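Chloride intracellular channel exc-4 (Caenorhabditis elegans, PDB 2YV9) may insert into membranes to form chloride channels and is required to control the size of the growing tube lumen in the excretory canal. Local coordinates at residues 118-123 with 189-194. Numbering follows the deposited sequence.
Sequences SAEKRI and TEYDCE
The ring of Tyr-191 leans from helix 190-210 toward helix 117-140, one face turned to Ala-119 and its hydroxyl reaching Glu-120. Ala-119 CB sits 4.2 Å from the ring centroid, 13° off the ring normal, a CH-pi contact; a methyl is small enough to let the flat ring lie close to the helix. Over the opposite face, toward the rim, is Glu-190 OE1, 5.0 Å from Glu-120 OE2, a proximity that would tend to raise the pKa of one carboxylate. With CG anti to its carbonyl carbon and an extended chain, Glu-120 is long enough to bring its carboxylate obliquely to the ring's hydroxyl end, the planes 57° apart. Tyr-191 OH donates to Glu-120 OE2 in a very short 2.5 Å bond, from above the carboxylate plane, and this acceptor probably polarises the O-H; the hydroxyl also accepts from Asp-116 N. The axes of 118-123 and 190-194 run nearly parallel, 7° apart, and both helices belong to the all-helical C-terminal domain of the GST fold. A capping box starts the second: Thr-189 N donates to the anti lone pair of Asp-192 OD2 at 2.7 Å, while Thr-189 OG1 weakly accepts from Tyr-191 N. A phenylalanine here lacks the hydroxyl, which would probably leave Glu-120 less firmly placed. One turn after Ala-119, Ile-123 offers an apolar tip, CD1, 3.6 Å from Tyr-191 O and also touching Glu-194 OE1.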
loop_
_atom_site.group_PDB
_atom_site.type_symbol
_atom_site.label_atom_id
_atom_site.label_comp_id
_atom_site.label_asym_id
_atom_site.label_seq_id
_atom_site.Cartn_x
_atom_site.Cartn_y
_atom_site.Cartn_z
ATOM N N SER A 118 9.081 15.146 13.410
ATOM C CA SER A 118 9.134 16.477 12.809
ATOM C C SER A 118 8.964 16.344 11.296
ATOM O O SER A 118 8.122 16.995 10.694
ATOM C CB SER A 118 10.453 17.184 13.128
ATOM O OG SER A 118 10.685 18.266 12.228
ATOM N N ALA A 119 9.767 15.475 10.707
ATOM C CA ALA A 119 9.789 15.300 9.245
ATOM C C ALA A 119 8.464 14.747 8.734
ATOM O O ALA A 119 7.920 15.204 7.706
ATOM C CB ALA A 119 10.912 14.377 8.865
ATOM N N GLU A 120 7.938 13.741 9.436
ATOM C CA GLU A 120 6.686 13.069 9.034
ATOM C C GLU A 120 5.494 14.012 9.026
ATOM O O GLU A 120 4.573 13.879 8.200
ATOM C CB GLU A 120 6.353 11.885 9.958
ATOM C CG GLU A 120 7.295 10.734 9.775
ATOM C CD GLU A 120 6.979 9.499 10.587
ATOM O OE1 GLU A 120 5.970 9.490 11.318
ATOM O OE2 GLU A 120 7.749 8.520 10.449
ATOM N N LYS A 121 5.469 14.931 9.987
ATOM C CA LYS A 121 4.393 15.920 10.029
ATOM C C LYS A 121 4.552 16.985 8.936
ATOM O O LYS A 121 3.582 17.415 8.324
ATOM C CB LYS A 121 4.354 16.589 11.423
ATOM C CG LYS A 121 3.851 15.663 12.527
ATOM C CD LYS A 121 4.030 16.295 13.923
ATOM C CE LYS A 121 4.478 15.269 14.974
ATOM N NZ LYS A 121 5.222 15.917 16.101
ATOM N N ARG A 122 5.772 17.372 8.649
ATOM C CA ARG A 122 6.005 18.446 7.706
ATOM C C ARG A 122 5.611 17.958 6.299
ATOM O O ARG A 122 5.012 18.691 5.521
ATOM C CB ARG A 122 7.464 18.872 7.721
ATOM C CG ARG A 122 7.859 19.607 9.006
ATOM C CD ARG A 122 7.361 21.046 8.985
ATOM N NE ARG A 122 7.645 21.707 10.255
ATOM C CZ ARG A 122 6.953 21.529 11.381
ATOM N NH1 ARG A 122 5.905 20.704 11.418
ATOM N NH2 ARG A 122 7.310 22.185 12.485
ATOM N N ILE A 123 6.041 16.742 5.981
ATOM C CA ILE A 123 5.746 16.142 4.663
ATOM C C ILE A 123 4.245 16.027 4.455
ATOM O O ILE A 123 3.702 16.375 3.381
ATOM C CB ILE A 123 6.424 14.769 4.502
ATOM C CG1 ILE A 123 7.962 14.949 4.508
ATOM C CG2 ILE A 123 5.954 14.000 3.226
ATOM C CD1 ILE A 123 8.811 13.634 4.642
ATOM N N THR A 189 17.530 9.416 3.230
ATOM C CA THR A 189 16.718 8.546 4.038
ATOM C C THR A 189 15.344 8.379 3.384
ATOM O O THR A 189 15.045 9.036 2.394
ATOM C CB THR A 189 16.512 9.093 5.479
ATOM O OG1 THR A 189 15.778 10.339 5.475
ATOM C CG2 THR A 189 17.872 9.262 6.211
ATOM N N GLU A 190 14.496 7.549 4.001
ATOM C CA GLU A 190 13.135 7.353 3.495
ATOM C C GLU A 190 12.356 8.681 3.410
ATOM O O GLU A 190 11.554 8.890 2.481
ATOM C CB GLU A 190 12.387 6.281 4.283
ATOM C CG GLU A 190 11.550 6.780 5.504
ATOM C CD GLU A 190 12.343 6.898 6.762
ATOM O OE1 GLU A 190 11.707 6.910 7.864
ATOM O OE2 GLU A 190 13.583 6.990 6.661
ATOM N N TYR A 191 12.632 9.625 4.315
ATOM C CA TYR A 191 11.952 10.903 4.272
ATOM C C TYR A 191 12.270 11.703 3.009
ATOM O O TYR A 191 11.398 12.373 2.479
ATOM C CB TYR A 191 12.204 11.691 5.514
ATOM C CG TYR A 191 11.678 10.973 6.740
ATOM C CD1 TYR A 191 10.346 10.682 6.877
ATOM C CD2 TYR A 191 12.539 10.634 7.790
ATOM C CE1 TYR A 191 9.850 10.054 8.002
ATOM C CE2 TYR A 191 12.062 9.957 8.910
ATOM C CZ TYR A 191 10.697 9.705 9.032
ATOM O OH TYR A 191 10.143 9.078 10.137
ATOM N N ASP A 192 13.509 11.625 2.507
ATOM C CA ASP A 192 13.851 12.208 1.198
ATOM C C ASP A 192 13.124 11.516 0.088
ATOM O O ASP A 192 12.751 12.154 -0.914
ATOM C CB ASP A 192 15.316 12.080 0.970
ATOM C CG ASP A 192 16.098 12.753 2.119
ATOM O OD1 ASP A 192 15.910 13.967 2.344
ATOM O OD2 ASP A 192 16.838 12.036 2.844
ATOM N N CYS A 193 12.962 10.209 0.258
ATOM C CA CYS A 193 12.312 9.385 -0.754
ATOM C C CYS A 193 10.815 9.769 -0.859
ATOM O O CYS A 193 10.177 9.510 -1.896
ATOM C CB CYS A 193 12.509 7.953 -0.500
ATOM S SG CYS A 193 14.269 7.469 -0.624
ATOM N N GLU A 194 10.281 10.440 0.179
ATOM C CA GLU A 194 8.903 10.942 0.205
ATOM C C GLU A 194 8.812 12.434 -0.161
ATOM O O GLU A 194 7.989 12.853 -0.983
ATOM C CB GLU A 194 8.298 10.702 1.574
ATOM C CG GLU A 194 8.244 9.200 1.861
ATOM C CD GLU A 194 8.061 8.846 3.323
ATOM O OE1 GLU A 194 7.924 9.765 4.164
ATOM O OE2 GLU A 194 7.990 7.616 3.601
#